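Local coordinates for protein phosphoribosyltransferase (Thermus thermophilus, PDB 1WD5) that is of unproven function but has a type I phosphoribosyltransferase fold and probably transfers phosphoribosyl groups, at residues A16-G21 with R43-E48; F65-V70 with R84-S89; V142-G147 with K167-V172. All blocks are in the same frame, centred on the assembly; numbering follows the deposited sequence.

Interaction 1: residues A16-G21 with R43-E48; sequences ALAPLG and RRLGGE
Leu17, Ala18 and Leu45 meet with no aromatic ring, side-chain amide or guanidinium group among them, so there is no stacked face or ring edge to orient; the contact is made by branched aliphatic chains and a piece of backbone. It joins the C-terminal ends of helices 6-17 and 33-45, neighbours in the Rossmann-like alpha/beta core of a phosphoribosyltransferase. Leu17 and Leu45 cross at about a right angle, and each sends a methyl to the other, CD1 of Leu17 lying 4.1 Å from CD1 of Leu45. In Leu45, CG stands anti to the carbonyl carbon (chi1 -69°), which carries the fork across to helix 6-17. The other methyl of Leu45, CD2, lies 4.1 Å from Ala18 CA, where a small side chain lets it come close to the main chain. Replacing Leu45 with alanine is likely to open a gap beside the Leu17 methyl and take away the CD2 contact with Ala18. Leucine suits position 17 because it also packs on Val152 and Ala154 of strand 150-155 and on Val173 of strand 171-174. Beyond these residues the chain leaves regular helix: Gly46 takes up positive phi, easy without a beta carbon, as the chain turns toward strand 48-59, while Leu20 N bonds back to Leu17 O over 3.0 Å in a 3-10 turn.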
loop_
_atom_site.group_PDB
_atom_site.type_symbol
_atom_site.label_atom_id
_atom_site.label_comp_id
_atom_site.label_asym_id
_atom_site.label_seq_id
_atom_site.Cartn_x
_atom_site.Cartn_y
_atom_site.Cartn_z
ATOM N N ALA A 16 -2.878 16.702 -5.927
ATOM C CA ALA A 16 -3.347 16.927 -4.561
ATOM C C ALA A 16 -2.180 16.830 -3.576
ATOM O O ALA A 16 -2.214 17.427 -2.498
ATOM C CB ALA A 16 -4.421 15.899 -4.197
ATOM N N LEU A 17 -1.141 16.089 -3.958
ATOM C CA LEU A 17 0.028 15.898 -3.098
ATOM C C LEU A 17 1.102 16.975 -3.230
ATOM O O LEU A 17 1.872 17.205 -2.296
ATOM C CB LEU A 17 0.672 14.538 -3.383
ATOM C CG LEU A 17 -0.116 13.270 -3.046
ATOM C CD1 LEU A 17 0.577 12.066 -3.677
ATOM C CD2 LEU A 17 -0.207 13.096 -1.535
ATOM N N ALA A 18 1.155 17.626 -4.389
ATOM C CA ALA A 18 2.157 18.659 -4.653
ATOM C C ALA A 18 2.314 19.726 -3.566
ATOM O O ALA A 18 3.431 20.111 -3.223
ATOM C CB ALA A 18 1.865 19.331 -5.996
ATOM N N PRO A 19 1.198 20.224 -3.012
ATOM C CA PRO A 19 1.279 21.254 -1.969
ATOM C C PRO A 19 1.889 20.806 -0.639
ATOM O O PRO A 19 2.327 21.642 0.151
ATOM C CB PRO A 19 -0.179 21.689 -1.794
ATOM C CG PRO A 19 -0.818 21.342 -3.112
ATOM C CD PRO A 19 -0.198 20.010 -3.423
ATOM N N LEU A 20 1.921 19.498 -0.395
ATOM C CA LEU A 20 2.446 18.964 0.861
ATOM C C LEU A 20 3.930 19.189 1.120
ATOM O O LEU A 20 4.393 19.022 2.245
ATOM C CB LEU A 20 2.146 17.468 0.964
ATOM C CG LEU A 20 0.664 17.090 0.986
ATOM C CD1 LEU A 20 0.531 15.587 1.177
ATOM C CD2 LEU A 20 -0.039 17.831 2.110
ATOM N N GLY A 21 4.682 19.542 0.086
ATOM C CA GLY A 21 6.102 19.789 0.272
ATOM C C GLY A 21 6.973 18.558 0.451
ATOM O O GLY A 21 8.010 18.617 1.113
ATOM N N ARG A 43 6.121 9.758 -11.259
ATOM C CA ARG A 43 6.581 10.509 -12.427
ATOM C C ARG A 43 6.201 11.988 -12.360
ATOM O O ARG A 43 6.961 12.850 -12.805
ATOM C CB ARG A 43 6.028 9.878 -13.712
ATOM C CG ARG A 43 6.580 8.485 -13.985
ATOM C CD ARG A 43 5.889 7.781 -15.159
ATOM N NE ARG A 43 6.474 6.455 -15.352
ATOM C CZ ARG A 43 7.683 6.248 -15.861
ATOM N NH1 ARG A 43 8.427 7.281 -16.243
ATOM N NH2 ARG A 43 8.170 5.019 -15.948
ATOM N N ARG A 44 5.034 12.292 -11.801
ATOM C CA ARG A 44 4.597 13.683 -11.712
ATOM C C ARG A 44 5.287 14.444 -10.580
ATOM O O ARG A 44 5.529 15.641 -10.698
ATOM C CB ARG A 44 3.074 13.759 -11.546
ATOM C CG ARG A 44 2.314 13.014 -12.633
ATOM C CD ARG A 44 1.218 13.853 -13.251
ATOM N NE ARG A 44 0.712 13.240 -14.479
ATOM C CZ ARG A 44 0.126 13.916 -15.460
ATOM N NH1 ARG A 44 -0.030 15.228 -15.355
ATOM N NH2 ARG A 44 -0.288 13.286 -16.554
ATOM N N LEU A 45 5.619 13.753 -9.496
ATOM C CA LEU A 45 6.279 14.403 -8.362
ATOM C C LEU A 45 7.806 14.357 -8.426
ATOM O O LEU A 45 8.483 14.905 -7.559
ATOM C CB LEU A 45 5.821 13.768 -7.045
ATOM C CG LEU A 45 4.379 13.995 -6.585
ATOM C CD1 LEU A 45 4.144 13.256 -5.275
ATOM C CD2 LEU A 45 4.128 15.478 -6.398
ATOM N N GLY A 46 8.349 13.707 -9.447
ATOM C CA GLY A 46 9.792 13.606 -9.552
ATOM C C GLY A 46 10.336 12.709 -8.454
ATOM O O GLY A 46 11.446 12.911 -7.954
ATOM N N GLY A 47 9.543 11.714 -8.070
ATOM C CA GLY A 47 9.959 10.793 -7.029
ATOM C C GLY A 47 10.446 9.466 -7.584
ATOM O O GLY A 47 10.728 9.342 -8.779
ATOM N N GLU A 48 10.531 8.473 -6.707
ATOM C CA GLU A 48 10.995 7.139 -7.073
ATOM C C GLU A 48 9.914 6.089 -6.801
ATOM O O GLU A 48 9.362 6.022 -5.706
ATOM C CB GLU A 48 12.265 6.818 -6.280
ATOM C CG GLU A 48 12.730 5.378 -6.372
ATOM C CD GLU A 48 14.117 5.179 -5.788
ATOM O OE1 GLU A 48 14.415 5.793 -4.742
ATOM O OE2 GLU A 48 14.906 4.405 -6.371
#

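Interaction 2: residues F65-V70 with R84-S89; sequences FALGAV and RYADQS
Phe65 and Tyr85 form a T-shaped pair in which the edge of the phenylalanine points at the face of the tyrosine. The ring centroids are 4.9 Å apart and the planes meet at 61°; CE2 of Phe65 sits over the centre of the Tyr85 ring, 3.6 Å above its plane. Beside them Leu67 spreads its two methyls: CD2 lies 3.7 Å from Tyr85 CB, and CD1 reaches Ala86 CB at 3.9 Å, since a small alanine lets the leucine methyl approach. With CG anti to the backbone N (chi1 -175°), Phe65 extends its ring toward the tyrosine. Farther out, a classic beta bulge, in which Leu67 and Gly68 both face Val57, sets the place of Leu67. Asp87, at the N-cap position, marks where helix 88-112 begins. Leu91 of that helix, with Ala59 and Pro60, packs against Leu67, and Pro60 touches Ala86 as well. The start of strand 66-71 is thereby joined to the junction between helices 82-85 and 88-112. No hydrogen bond crosses between the segments, so cohesion comes from apolar contact and from the slightly positive C-H edge of Phe65 meeting the electron-rich tyrosine face.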
loop_
_atom_site.group_PDB
_atom_site.type_symbol
_atom_site.label_atom_id
_atom_site.label_comp_id
_atom_site.label_asym_id
_atom_site.label_seq_id
_atom_site.Cartn_x
_atom_site.Cartn_y
_atom_site.Cartn_z
ATOM N N PHE A 65 -9.676 -9.444 11.200
ATOM C CA PHE A 65 -9.156 -8.619 12.280
ATOM C C PHE A 65 -7.647 -8.794 12.375
ATOM O O PHE A 65 -7.150 -9.873 12.709
ATOM C CB PHE A 65 -9.807 -8.984 13.615
ATOM C CG PHE A 65 -9.399 -8.082 14.744
ATOM C CD1 PHE A 65 -9.593 -6.705 14.654
ATOM C CD2 PHE A 65 -8.808 -8.600 15.889
ATOM C CE1 PHE A 65 -9.204 -5.858 15.690
ATOM C CE2 PHE A 65 -8.415 -7.762 16.932
ATOM C CZ PHE A 65 -8.612 -6.391 16.833
ATOM N N ALA A 66 -6.929 -7.713 12.088
ATOM C CA ALA A 66 -5.471 -7.712 12.090
ATOM C C ALA A 66 -4.815 -7.631 13.466
ATOM O O ALA A 66 -5.183 -6.800 14.292
ATOM C CB ALA A 66 -4.965 -6.556 11.217
ATOM N N LEU A 67 -3.834 -8.500 13.701
ATOM C CA LEU A 67 -3.088 -8.499 14.953
ATOM C C LEU A 67 -1.658 -8.067 14.644
ATOM O O LEU A 67 -0.858 -7.830 15.549
ATOM C CB LEU A 67 -3.081 -9.893 15.601
ATOM C CG LEU A 67 -4.426 -10.457 16.072
ATOM C CD1 LEU A 67 -4.201 -11.779 16.799
ATOM C CD2 LEU A 67 -5.110 -9.459 16.993
ATOM N N GLY A 68 -1.347 -7.962 13.354
ATOM C CA GLY A 68 -0.015 -7.554 12.937
ATOM C C GLY A 68 0.190 -7.671 11.435
ATOM O O GLY A 68 -0.777 -7.738 10.676
ATOM N N ALA A 69 1.447 -7.702 11.004
ATOM C CA ALA A 69 1.770 -7.811 9.582
ATOM C C ALA A 69 3.183 -8.341 9.385
ATOM O O ALA A 69 4.012 -8.250 10.293
ATOM C CB ALA A 69 1.636 -6.441 8.906
ATOM N N VAL A 70 3.448 -8.911 8.209
ATOM C CA VAL A 70 4.783 -9.412 7.883
ATOM C C VAL A 70 5.234 -8.718 6.596
ATOM O O VAL A 70 4.433 -8.524 5.680
ATOM C CB VAL A 70 4.807 -10.948 7.645
ATOM C CG1 VAL A 70 4.343 -11.686 8.900
ATOM C CG2 VAL A 70 3.935 -11.312 6.456
ATOM N N ARG A 84 -3.089 -10.030 23.417
ATOM C CA ARG A 84 -4.330 -10.036 24.183
ATOM C C ARG A 84 -5.406 -10.802 23.426
ATOM O O ARG A 84 -6.457 -11.123 23.984
ATOM C CB ARG A 84 -4.804 -8.606 24.477
ATOM C CG ARG A 84 -3.981 -7.904 25.551
ATOM C CD ARG A 84 -4.747 -6.751 26.187
ATOM N NE ARG A 84 -4.762 -5.551 25.359
ATOM C CZ ARG A 84 -3.751 -4.694 25.263
ATOM N NH1 ARG A 84 -2.632 -4.895 25.943
ATOM N NH2 ARG A 84 -3.862 -3.630 24.485
ATOM N N TYR A 85 -5.133 -11.104 22.158
ATOM C CA TYR A 85 -6.078 -11.847 21.324
ATOM C C TYR A 85 -5.560 -13.222 20.913
ATOM O O TYR A 85 -6.322 -14.055 20.425
ATOM C CB TYR A 85 -6.404 -11.071 20.046
ATOM C CG TYR A 85 -7.318 -9.891 20.237
ATOM C CD1 TYR A 85 -6.807 -8.621 20.499
ATOM C CD2 TYR A 85 -8.699 -10.040 20.133
ATOM C CE1 TYR A 85 -7.654 -7.523 20.647
ATOM C CE2 TYR A 85 -9.550 -8.956 20.282
ATOM C CZ TYR A 85 -9.022 -7.699 20.535
ATOM O OH TYR A 85 -9.866 -6.620 20.662
ATOM N N ALA A 86 -4.268 -13.459 21.097
ATOM C CA ALA A 86 -3.688 -14.734 20.702
ATOM C C ALA A 86 -2.380 -14.986 21.423
ATOM O O ALA A 86 -1.778 -14.064 21.974
ATOM C CB ALA A 86 -3.452 -14.748 19.186
ATOM N N ASP A 87 -1.945 -16.243 21.413
ATOM C CA ASP A 87 -0.691 -16.618 22.046
ATOM C C ASP A 87 0.407 -16.469 20.998
ATOM O O ASP A 87 0.124 -16.419 19.800
ATOM C CB ASP A 87 -0.747 -18.064 22.533
ATOM C CG ASP A 87 -0.753 -19.054 21.393
ATOM O OD1 ASP A 87 -1.808 -19.240 20.752
ATOM O OD2 ASP A 87 0.315 -19.637 21.129
ATOM N N GLN A 88 1.656 -16.417 21.444
ATOM C CA GLN A 88 2.776 -16.245 20.532
ATOM C C GLN A 88 2.901 -17.350 19.483
ATOM O O GLN A 88 3.195 -17.068 18.323
ATOM C CB GLN A 88 4.082 -16.138 21.324
ATOM C CG GLN A 88 5.303 -15.743 20.496
ATOM C CD GLN A 88 5.213 -14.329 19.947
ATOM O OE1 GLN A 88 4.786 -13.408 20.644
ATOM N NE2 GLN A 88 5.630 -14.149 18.699
ATOM N N SER A 89 2.679 -18.600 19.875
ATOM C CA SER A 89 2.802 -19.703 18.923
ATOM C C SER A 89 1.824 -19.566 17.755
ATOM O O SER A 89 2.174 -19.874 16.615
ATOM C CB SER A 89 2.602 -21.050 19.627
ATOM O OG SER A 89 1.234 -21.300 19.880
#

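Interaction 3: residues V142-G147 with K167-V172; sequences VVFQEG and KARAEV
Phe144 turns the edge of its ring toward the backbone of Arg169, whose carbonyl oxygen lies near the ring plane, 3.6 Å from Phe144 CZ. The setting is the consecutive beta-alpha-beta portion of the Rossmann-like fold: helix 134-144 leads into strand 150-155, and helix 160-167 into strand 171-174. As in type I phosphoribosyltransferases generally, the first of these helices probably follows the segment that binds phosphoribosyl pyrophosphate. The contact brings its C-terminal end against the loop that precedes the last strand of the sheet. The approach suits both partners, since the rim hydrogens of an aromatic ring carry slight positive charge and a carbonyl oxygen carries partial negative charge, yet it amounts to no hydrogen bond. Phe144 CE1 is also near that oxygen, at 3.8 Å. Ala170 comes in obliquely, its CB 4.2 Å from CZ; a single methyl is enough to meet the tip of the ring, and a small residue leaves the phenyl group room. Phe144 also packs on Val151 of strand 150-155.

Arg169 reaches from the loop toward helix 134-144, running roughly antiparallel to the Phe144 side chain. Extended about its second and fourth torsions, it bends at the third (chi3 62°), and its guanidinium comes to Phe144 obliquely, NH2 being 4.2 Å from CD1, too loosely arranged to be read as a cation-pi stack. The polar end is employed by the helix itself: NH2 hydrogen-bonds Ser141 OG, and NH1 has a long, weak ion pair with Glu137. The length of arginine lets it span loop and helix. Beyond Phe144 the chain makes a type I turn that ends at Gly147, whose positive phi (64°) a residue without a beta carbon adopts readily, and Glu146 N bonds back to Val143 O, 2.9 Å away.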
loop_
_atom_site.group_PDB
_atom_site.type_symbol
_atom_site.label_atom_id
_atom_site.label_comp_id
_atom_site.label_asym_id
_atom_site.label_seq_id
_atom_site.Cartn_x
_atom_site.Cartn_y
_atom_site.Cartn_z
ATOM N N VAL A 142 4.359 -2.095 8.585
ATOM C CA VAL A 142 5.709 -2.469 8.178
ATOM C C VAL A 142 6.561 -1.241 7.867
ATOM O O VAL A 142 7.684 -1.119 8.351
ATOM C CB VAL A 142 5.690 -3.399 6.941
ATOM C CG1 VAL A 142 7.113 -3.653 6.459
ATOM C CG2 VAL A 142 5.011 -4.727 7.294
ATOM N N VAL A 143 6.021 -0.330 7.063
ATOM C CA VAL A 143 6.749 0.875 6.694
ATOM C C VAL A 143 7.176 1.719 7.898
ATOM O O VAL A 143 8.280 2.254 7.913
ATOM C CB VAL A 143 5.916 1.749 5.730
ATOM C CG1 VAL A 143 6.653 3.045 5.429
ATOM C CG2 VAL A 143 5.655 0.978 4.437
ATOM N N PHE A 144 6.309 1.841 8.900
ATOM C CA PHE A 144 6.639 2.623 10.095
ATOM C C PHE A 144 7.870 2.090 10.823
ATOM O O PHE A 144 8.620 2.853 11.424
ATOM C CB PHE A 144 5.452 2.647 11.064
ATOM C CG PHE A 144 4.454 3.737 10.778
ATOM C CD1 PHE A 144 3.100 3.534 11.019
ATOM C CD2 PHE A 144 4.870 4.969 10.283
ATOM C CE1 PHE A 144 2.172 4.541 10.770
ATOM C CE2 PHE A 144 3.952 5.983 10.031
ATOM C CZ PHE A 144 2.600 5.768 10.274
ATOM N N GLN A 145 8.076 0.782 10.773
ATOM C CA GLN A 145 9.229 0.185 11.435
ATOM C C GLN A 145 10.507 0.391 10.629
ATOM O O GLN A 145 11.588 0.008 11.072
ATOM C CB GLN A 145 9.006 -1.317 11.642
ATOM C CG GLN A 145 7.872 -1.659 12.590
ATOM C CD GLN A 145 8.101 -1.129 13.996
ATOM O OE1 GLN A 145 8.140 0.082 14.218
ATOM N NE2 GLN A 145 8.256 -2.037 14.952
ATOM N N GLU A 146 10.390 1.000 9.453
ATOM C CA GLU A 146 11.559 1.205 8.603
ATOM C C GLU A 146 12.215 2.574 8.732
ATOM O O GLU A 146 13.104 2.920 7.955
ATOM C CB GLU A 146 11.189 0.911 7.144
ATOM C CG GLU A 146 10.639 -0.504 6.972
ATOM C CD GLU A 146 10.334 -0.875 5.534
ATOM O OE1 GLU A 146 9.605 -0.120 4.857
ATOM O OE2 GLU A 146 10.815 -1.936 5.085
ATOM N N GLY A 147 11.782 3.347 9.722
ATOM C CA GLY A 147 12.361 4.658 9.953
ATOM C C GLY A 147 12.193 5.728 8.887
ATOM O O GLY A 147 13.135 6.472 8.621
ATOM N N LYS A 167 -6.634 7.447 8.912
ATOM C CA LYS A 167 -6.378 8.787 9.425
ATOM C C LYS A 167 -5.978 8.735 10.904
ATOM O O LYS A 167 -5.307 9.633 11.414
ATOM C CB LYS A 167 -7.624 9.651 9.227
ATOM C CG LYS A 167 -7.388 11.147 9.337
ATOM C CD LYS A 167 -8.606 11.912 8.854
ATOM C CE LYS A 167 -8.436 13.406 9.049
ATOM N NZ LYS A 167 -9.637 14.144 8.568
ATOM N N ALA A 168 -6.376 7.666 11.585
ATOM C CA ALA A 168 -6.044 7.498 12.991
ATOM C C ALA A 168 -4.555 7.210 13.141
ATOM O O ALA A 168 -3.984 7.403 14.213
ATOM C CB ALA A 168 -6.857 6.348 13.586
ATOM N N ARG A 169 -3.923 6.771 12.058
ATOM C CA ARG A 169 -2.507 6.423 12.101
ATOM C C ARG A 169 -1.569 7.270 11.239
ATOM O O ARG A 169 -0.363 7.308 11.486
ATOM C CB ARG A 169 -2.339 4.947 11.717
ATOM C CG ARG A 169 -3.123 3.975 12.588
ATOM C CD ARG A 169 -2.958 2.536 12.097
ATOM N NE ARG A 169 -1.569 2.085 12.169
ATOM C CZ ARG A 169 -1.133 0.929 11.680
ATOM N NH1 ARG A 169 -1.975 0.099 11.078
ATOM N NH2 ARG A 169 0.147 0.601 11.798
ATOM N N ALA A 170 -2.100 7.949 10.229
ATOM C CA ALA A 170 -1.238 8.754 9.374
ATOM C C ALA A 170 -1.990 9.813 8.603
ATOM O O ALA A 170 -3.216 9.809 8.558
ATOM C CB ALA A 170 -0.494 7.847 8.398
ATOM N N GLU A 171 -1.242 10.727 7.998
ATOM C CA GLU A 171 -1.853 11.767 7.192
ATOM C C GLU A 171 -2.457 11.041 5.996
ATOM O O GLU A 171 -1.827 10.154 5.413
ATOM C CB GLU A 171 -0.804 12.768 6.708
ATOM C CG GLU A 171 -1.414 14.007 6.069
ATOM C CD GLU A 171 -0.379 14.931 5.459
ATOM O OE1 GLU A 171 0.723 15.072 6.032
ATOM O OE2 GLU A 171 -0.675 15.529 4.406
ATOM N N VAL A 172 -3.683 11.398 5.647
ATOM C CA VAL A 172 -4.357 10.767 4.527
ATOM C C VAL A 172 -4.799 11.786 3.494
ATOM O O VAL A 172 -5.356 12.831 3.835
ATOM C CB VAL A 172 -5.605 9.988 4.987
ATOM C CG1 VAL A 172 -6.409 9.535 3.776
ATOM C CG2 VAL A 172 -5.190 8.783 5.826
#

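How the interactions relate
From the N terminus, interaction 1 comes first: residues 16-21 and 43-48 close a loop holding strand 26-29 and most of helix 33-45. Interaction 2 then closes a shorter loop around strand 76-78, and interaction 3 one that contains strand 150-155 and helix 160-167. The three follow in series, none nested in or crossing another. Interactions 1 and 2 lie on opposite sides of the chain's centre, with nearest atoms about 19 Å apart, while interaction 3 touches both: Glu171 meets Leu20, and Val142 packs on Ala69 and Val70. Through it the end of helix 6-17 and the edge strand 171-174 are connected to strand 66-71 on the antiparallel side of the sheet.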